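Local coordinates for protein transcriptional regulator (Mesorhizobium loti, PDB 3BHQ) that probably binds DNA at cis-regulatory sites as a dimeric transcription factor of the TetR family, at residues A11-D14 and R15-I18; C144-K147 and L148-G152; M175-A178 and M179-S183. One frame throughout, in Å; residues are numbered along the deposited sequence.

Contact 1 (A11-D14 and R15-I18)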
loop_
_atom_site.group_PDB
_atom_site.type_symbol
_atom_site.label_atom_id
_atom_site.label_comp_id
_atom_site.label_asym_id
_atom_site.label_seq_id
_atom_site.Cartn_x
_atom_site.Cartn_y
_atom_site.Cartn_z
ATOM N N ALA A 11 -12.596 18.816 -26.588
ATOM C CA ALA A 11 -12.402 18.561 -25.149
ATOM C C ALA A 11 -13.351 17.458 -24.667
ATOM O O ALA A 11 -12.928 16.550 -23.950
ATOM C CB ALA A 11 -12.607 19.819 -24.341
ATOM N N ARG A 12 -14.619 17.533 -25.080
ATOM C CA ARG A 12 -15.619 16.514 -24.727
ATOM C C ARG A 12 -15.255 15.138 -25.296
ATOM O O ARG A 12 -15.312 14.140 -24.573
ATOM C CB ARG A 12 -17.024 16.931 -25.173
ATOM C CG ARG A 12 -18.119 15.823 -25.083
ATOM C CD ARG A 12 -19.558 16.377 -25.059
ATOM N NE ARG A 12 -19.728 17.627 -25.819
ATOM C CZ ARG A 12 -20.039 17.756 -27.118
ATOM N NH1 ARG A 12 -20.245 16.698 -27.913
ATOM N NH2 ARG A 12 -20.145 18.984 -27.639
ATOM N N LYS A 13 -14.886 15.094 -26.580
ATOM C CA LYS A 13 -14.454 13.835 -27.185
ATOM C C LYS A 13 -13.265 13.240 -26.455
ATOM O O LYS A 13 -13.246 12.049 -26.205
ATOM C CB LYS A 13 -14.176 13.949 -28.703
ATOM C CG LYS A 13 -15.325 13.476 -29.563
ATOM C CD LYS A 13 -15.421 11.933 -29.493
ATOM C CE LYS A 13 -16.833 11.414 -29.740
ATOM N NZ LYS A 13 -17.021 10.153 -28.963
ATOM N N ASP A 14 -12.281 14.057 -26.100
ATOM C CA ASP A 14 -11.116 13.559 -25.345
ATOM C C ASP A 14 -11.489 12.989 -23.963
ATOM O O ASP A 14 -10.986 11.957 -23.568
ATOM C CB ASP A 14 -10.005 14.610 -25.224
ATOM C CG ASP A 14 -9.262 14.850 -26.549
ATOM O OD1 ASP A 14 -9.488 14.157 -27.573
ATOM O OD2 ASP A 14 -8.416 15.757 -26.554
ATOM N N ARG A 15 -12.393 13.664 -23.266
ATOM C CA ARG A 15 -12.939 13.150 -22.007
ATOM C C ARG A 15 -13.634 11.797 -22.219
ATOM O O ARG A 15 -13.437 10.871 -21.424
ATOM C CB ARG A 15 -13.924 14.154 -21.389
ATOM C CG ARG A 15 -14.592 13.665 -20.081
ATOM C CD ARG A 15 -15.450 14.735 -19.396
ATOM N NE ARG A 15 -16.420 15.367 -20.288
ATOM C CZ ARG A 15 -17.546 14.800 -20.737
ATOM N NH1 ARG A 15 -17.924 13.562 -20.384
ATOM N NH2 ARG A 15 -18.324 15.506 -21.554
ATOM N N GLU A 16 -14.444 11.696 -23.281
ATOM C CA GLU A 16 -15.136 10.434 -23.605
ATOM C C GLU A 16 -14.161 9.300 -23.907
ATOM O O GLU A 16 -14.366 8.159 -23.488
ATOM C CB GLU A 16 -16.124 10.629 -24.755
ATOM C CG GLU A 16 -17.332 11.491 -24.360
ATOM C CD GLU A 16 -18.210 11.943 -25.507
ATOM O OE1 GLU A 16 -17.878 11.741 -26.691
ATOM O OE2 GLU A 16 -19.258 12.546 -25.199
ATOM N N ILE A 17 -13.093 9.625 -24.645
ATOM C CA ILE A 17 -12.065 8.653 -24.961
ATOM C C ILE A 17 -11.356 8.166 -23.669
ATOM O O ILE A 17 -11.143 6.970 -23.503
ATOM C CB ILE A 17 -11.037 9.212 -25.990
ATOM C CG1 ILE A 17 -11.728 9.456 -27.327
ATOM C CG2 ILE A 17 -9.857 8.264 -26.156
ATOM C CD1 ILE A 17 -10.916 10.355 -28.289
ATOM N N ILE A 18 -10.964 9.102 -22.805
ATOM C CA ILE A 18 -10.302 8.741 -21.540
ATOM C C ILE A 18 -11.235 7.902 -20.644
ATOM O O ILE A 18 -10.817 6.910 -20.044
ATOM C CB ILE A 18 -9.755 9.987 -20.804
ATOM C CG1 ILE A 18 -8.597 10.595 -21.597
ATOM C CG2 ILE A 18 -9.271 9.610 -19.395
ATOM C CD1 ILE A 18 -8.257 12.023 -21.217
HETATM O O HOH W 1 -19.228 13.608 -28.092
#
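Glu16 lays its carboxylate along the aliphatic part of Arg12, one helical turn back, with OE2 3.5 Å from CG of Arg12. The two side chains run alongside each other in the same direction, yet their charged ends stay apart: Arg12 NH1 and Glu16 OE2 are 5.1 Å from each other, and the guanidinium and carboxylate planes are turned by 62°. A water links the two groups instead through the other oxygen, accepting from Arg12 NH1 and donating to Glu16 OE1 at 2.7 Å. The same OE1 takes the direct salt bridge, 2.9 Å from Lys13 NZ, which comes in nearly in line with the C-O bond. Lys13 reaches it because its chain folds back at chi2 (-72°) and bends again at chi4. Arg15 crosses Arg12 at an angle, NH2 packing 3.5 Å from Arg12 CG; its charge is paired with Glu7. Asp14 and Ile17 lie side by side, OD1 of Asp14 4.1 Å from CD1 of Ile17, while OD1 is bonded to His52. Arg12, Lys13, Arg15 and Glu16 thus form a polar cluster on helix 9-28, while Asp14, Ile17 and Ile18 face helix 46-53, in the helix-turn-helix domain characteristic of TetR regulators.

Contact 2 (C144-K147 and L148-G152)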
loop_
_atom_site.group_PDB
_atom_site.type_symbol
_atom_site.label_atom_id
_atom_site.label_comp_id
_atom_site.label_asym_id
_atom_site.label_seq_id
_atom_site.Cartn_x
_atom_site.Cartn_y
_atom_site.Cartn_z
ATOM N N CYS A 144 -4.694 22.382 4.495
ATOM C CA CYS A 144 -5.849 22.476 5.406
ATOM C C CYS A 144 -5.430 22.452 6.896
ATOM O O CYS A 144 -5.886 23.277 7.694
ATOM C CB CYS A 144 -6.869 21.380 5.083
ATOM S SG CYS A 144 -8.124 21.113 6.302
ATOM N N PHE A 145 -4.559 21.517 7.266
ATOM C CA PHE A 145 -4.077 21.426 8.650
ATOM C C PHE A 145 -3.255 22.647 9.102
ATOM O O PHE A 145 -3.302 23.021 10.286
ATOM C CB PHE A 145 -3.227 20.170 8.870
ATOM C CG PHE A 145 -3.975 18.863 8.852
ATOM C CD1 PHE A 145 -5.389 18.760 8.847
ATOM C CD2 PHE A 145 -3.228 17.698 8.955
ATOM C CE1 PHE A 145 -6.018 17.488 8.866
ATOM C CE2 PHE A 145 -3.858 16.431 9.009
ATOM C CZ PHE A 145 -5.224 16.332 8.952
ATOM N N GLN A 146 -2.500 23.233 8.175
ATOM C CA GLN A 146 -1.708 24.442 8.486
ATOM C C GLN A 146 -2.628 25.587 8.859
ATOM O O GLN A 146 -2.370 26.303 9.847
ATOM C CB GLN A 146 -0.818 24.864 7.312
ATOM C CG GLN A 146 0.098 26.089 7.605
ATOM C CD GLN A 146 1.024 25.843 8.775
ATOM O OE1 GLN A 146 1.975 25.060 8.677
ATOM N NE2 GLN A 146 0.758 26.524 9.897
ATOM N N LYS A 147 -3.683 25.766 8.067
ATOM C CA LYS A 147 -4.698 26.797 8.335
ATOM C C LYS A 147 -5.414 26.525 9.658
ATOM O O LYS A 147 -5.617 27.442 10.451
ATOM C CB LYS A 147 -5.678 26.929 7.169
ATOM C CG LYS A 147 -5.001 27.438 5.896
ATOM C CD LYS A 147 -5.912 27.376 4.674
ATOM C CE LYS A 147 -5.107 27.569 3.387
ATOM N NZ LYS A 147 -5.926 27.340 2.168
ATOM N N LEU A 148 -5.754 25.262 9.927
ATOM C CA LEU A 148 -6.370 24.894 11.212
ATOM C C LEU A 148 -5.413 25.136 12.389
ATOM O O LEU A 148 -5.860 25.502 13.471
ATOM C CB LEU A 148 -6.855 23.434 11.215
ATOM C CG LEU A 148 -8.048 23.134 10.305
ATOM C CD1 LEU A 148 -8.238 21.644 10.175
ATOM C CD2 LEU A 148 -9.328 23.822 10.825
ATOM N N THR A 149 -4.121 24.879 12.177
ATOM C CA THR A 149 -3.090 25.129 13.201
ATOM C C THR A 149 -2.957 26.635 13.459
ATOM O O THR A 149 -2.947 27.056 14.621
ATOM C CB THR A 149 -1.736 24.490 12.854
ATOM O OG1 THR A 149 -1.892 23.062 12.817
ATOM C CG2 THR A 149 -0.649 24.834 13.917
ATOM N N ASN A 150 -2.910 27.426 12.383
ATOM C CA ASN A 150 -2.850 28.916 12.505
ATOM C C ASN A 150 -4.047 29.499 13.279
ATOM O O ASN A 150 -3.908 30.501 13.992
ATOM C CB ASN A 150 -2.739 29.581 11.127
ATOM C CG ASN A 150 -1.433 29.257 10.411
ATOM O OD1 ASN A 150 -0.486 28.745 11.011
ATOM N ND2 ASN A 150 -1.390 29.536 9.109
ATOM N N ARG A 151 -5.202 28.853 13.161
ATOM C CA ARG A 151 -6.420 29.245 13.871
ATOM C C ARG A 151 -6.551 28.665 15.287
ATOM O O ARG A 151 -7.548 28.936 15.974
ATOM C CB ARG A 151 -7.638 28.873 13.037
ATOM C CG ARG A 151 -7.713 29.598 11.697
ATOM C CD ARG A 151 -8.779 28.959 10.828
ATOM N NE ARG A 151 -10.077 28.997 11.505
ATOM C CZ ARG A 151 -11.127 28.212 11.251
ATOM N NH1 ARG A 151 -11.085 27.261 10.326
ATOM N NH2 ARG A 151 -12.246 28.366 11.962
ATOM N N GLY A 152 -5.548 27.902 15.737
ATOM C CA GLY A 152 -5.522 27.296 17.066
ATOM C C GLY A 152 -6.500 26.160 17.297
ATOM O O GLY A 152 -6.782 25.823 18.451
#
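Gln146 and Asn150, one turn apart, join their amides near the end of helix 123-150: NE2 of Gln146 gives a hydrogen bond of 2.8 Å to OD1 of Asn150. Gln146 starts out with CG trans to its backbone N, then kinks at chi2 (59°), which swings the amide back toward the following turn. The acceptor lies close to the plane of the Gln146 amide, but the donor stands above the Asn150 carbonyl plane, the two amides being 35° apart, and the N-H...O angle is a bent 134°. Thr149 holds OG1 beside its own N, from where it bonds the carbonyl O of Phe145 at 2.9 Å; the Thr149 N reaches the same oxygen from the opposite face, and OG1 also bonds Thr156. On the buried side CD1 of Leu148 sits 3.9 Å from Cys144 SG and 4.3 Å from Phe145 CD1, meeting that ring obliquely. Gly152, with positive phi, ends the helix in a Schellman motif, its N bonded to Thr149 O at 3.0 Å. Around this end, Cys144 and Leu148 lean on Leu82 of helix 56-83, Leu148 touches Met88 of helix 88-103, and Phe145 packs against helix 159-181 and Phe202 of helix 188-206.

Contact 3 (M175-A178 and M179-S183). With EDO (1,2-ethanediol), chain G.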
loop_
_atom_site.group_PDB
_atom_site.type_symbol
_atom_site.label_atom_id
_atom_site.label_comp_id
_atom_site.label_asym_id
_atom_site.label_seq_id
_atom_site.Cartn_x
_atom_site.Cartn_y
_atom_site.Cartn_z
HETATM N N MSE A 175 -6.620 -0.687 3.020
HETATM C CA MSE A 175 -5.947 -0.606 1.709
HETATM C C MSE A 175 -5.104 -1.848 1.433
HETATM O O MSE A 175 -5.141 -2.436 0.359
HETATM C CB MSE A 175 -5.116 0.676 1.575
HETATM C CG MSE A 175 -4.530 0.890 0.224
HETATM SE SE MSE A 175 -5.789 1.024 -1.189
HETATM C CE MSE A 175 -6.397 2.656 -0.720
ATOM N N ASN A 176 -4.331 -2.280 2.429
ATOM C CA ASN A 176 -3.551 -3.507 2.237
ATOM C C ASN A 176 -4.442 -4.750 2.108
ATOM O O ASN A 176 -4.153 -5.645 1.309
ATOM C CB ASN A 176 -2.495 -3.655 3.334
ATOM C CG ASN A 176 -1.358 -2.703 3.120
ATOM O OD1 ASN A 176 -0.618 -2.858 2.139
ATOM N ND2 ASN A 176 -1.239 -1.677 3.975
ATOM N N GLU A 177 -5.507 -4.803 2.893
ATOM C CA GLU A 177 -6.453 -5.920 2.772
ATOM C C GLU A 177 -7.006 -5.991 1.331
ATOM O O GLU A 177 -7.064 -7.080 0.766
ATOM C CB GLU A 177 -7.556 -5.802 3.813
ATOM C CG GLU A 177 -8.511 -6.998 3.772
ATOM C CD GLU A 177 -9.525 -7.033 4.901
ATOM O OE1 GLU A 177 -9.667 -6.064 5.664
ATOM O OE2 GLU A 177 -10.169 -8.072 5.027
ATOM N N ALA A 178 -7.337 -4.833 0.745
ATOM C CA ALA A 178 -7.836 -4.809 -0.646
ATOM C C ALA A 178 -6.791 -5.209 -1.631
ATOM O O ALA A 178 -7.053 -5.999 -2.547
ATOM C CB ALA A 178 -8.368 -3.479 -1.001
HETATM N N MSE A 179 -5.595 -4.640 -1.491
HETATM C CA MSE A 179 -4.542 -4.978 -2.416
HETATM C C MSE A 179 -4.073 -6.414 -2.384
HETATM O O MSE A 179 -3.629 -6.942 -3.401
HETATM C CB MSE A 179 -3.312 -4.081 -2.214
HETATM C CG MSE A 179 -3.515 -2.664 -2.504
HETATM SE SE MSE A 179 -3.780 -2.327 -4.418
HETATM C CE MSE A 179 -5.569 -2.150 -4.254
ATOM N N PHE A 180 -4.154 -7.066 -1.242
ATOM C CA PHE A 180 -3.695 -8.432 -1.172
ATOM C C PHE A 180 -4.818 -9.430 -1.393
ATOM O O PHE A 180 -4.557 -10.489 -1.917
ATOM C CB PHE A 180 -2.975 -8.695 0.137
ATOM C CG PHE A 180 -1.653 -7.952 0.250
ATOM C CD1 PHE A 180 -0.670 -8.056 -0.749
ATOM C CD2 PHE A 180 -1.367 -7.182 1.395
ATOM C CE1 PHE A 180 0.544 -7.369 -0.655
ATOM C CE2 PHE A 180 -0.111 -6.501 1.481
ATOM C CZ PHE A 180 0.824 -6.609 0.476
ATOM N N THR A 181 -6.023 -9.117 -0.953
ATOM C CA THR A 181 -7.108 -10.111 -1.010
ATOM C C THR A 181 -8.205 -9.803 -1.990
ATOM O O THR A 181 -8.999 -10.712 -2.315
ATOM C CB THR A 181 -7.714 -10.370 0.377
ATOM O OG1 THR A 181 -8.433 -9.226 0.857
ATOM C CG2 THR A 181 -6.607 -10.761 1.366
ATOM N N GLY A 182 -8.294 -8.555 -2.443
ATOM C CA GLY A 182 -9.383 -8.115 -3.295
ATOM C C GLY A 182 -10.619 -7.830 -2.457
ATOM O O GLY A 182 -11.502 -7.101 -2.914
ATOM N N SER A 183 -10.686 -8.393 -1.231
ATOM C CA SER A 183 -11.806 -8.205 -0.327
ATOM C C SER A 183 -11.842 -6.728 -0.010
ATOM O O SER A 183 -10.889 -6.184 0.569
ATOM C CB SER A 183 -11.673 -9.016 0.974
ATOM O OG SER A 183 -12.808 -8.820 1.806
HETATM C C1 EDO G . 0.760 0.227 1.040
HETATM O O1 EDO G . 1.392 -0.417 -0.081
HETATM C C2 EDO G . -0.693 0.458 0.720
HETATM O O2 EDO G . -1.353 -0.790 0.402
#
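Thr181 turns its hydroxyl back onto the helix it ends, OG1 donating to the carbonyl O of Glu177 from above the carbonyl plane at 2.5 Å, so short that the exact value is doubtful, while the Thr181 N bonds that oxygen from the opposite face. With chi1 at 68°, OG1 sits between the backbone N and the carbonyl carbon, and from there it also accepts from Ser183 N at 3.2 Å, making an ST turn. Gly182, at positive phi, donates its N-H to Ala178 O at 2.8 Å, and a CA-H...O contact of 3.6 Å links Ala178 CA to Ser183 O. Together these interactions finish helix 159-181, part of the C-terminal domain through which TetR-family proteins usually dimerise. One residue back along the helix, CD2 of Phe180 comes 3.2 Å from Asn176 O, and CE2 of Phe180 is 3.7 Å from OD1 of Asn176. That OD1 takes a hydrogen bond of 2.8 Å from O2 of an ethanediol, probably from the crystallisation liquor, and another from Arg112 of the second subunit, while Asn176 ND2 is bonded to Trp172 O. Farther out, the Phe180 ring meets Trp129 of the second subunit edge-to-face. On the intramolecular side, selenomethionines Met175 and Met179 and Ala178 pack on Leu109, and Arg113 bonds the carbonyls of Ala178 and Met179.

In the fold
From the N terminus the chain meets contact 1 first, on helix 9-28 of the DNA-binding domain, then contact 2 at the end of helix 123-150 and contact 3 at the end of helix 159-181. They run in series, with none nested in or crossing another, and each is a local turn whose segments abut, so no long loop is closed. Contact 1 faces helices 46-53 and 56-83; contact 2 meets the other end of that long helix 56-83, so that helix spans the two, whose centres are about 38 Å apart. Contacts 2 and 3 end consecutive helices of the C-terminal domain, about 17 Å apart at their nearest atoms; contact 3 alone touches the second subunit.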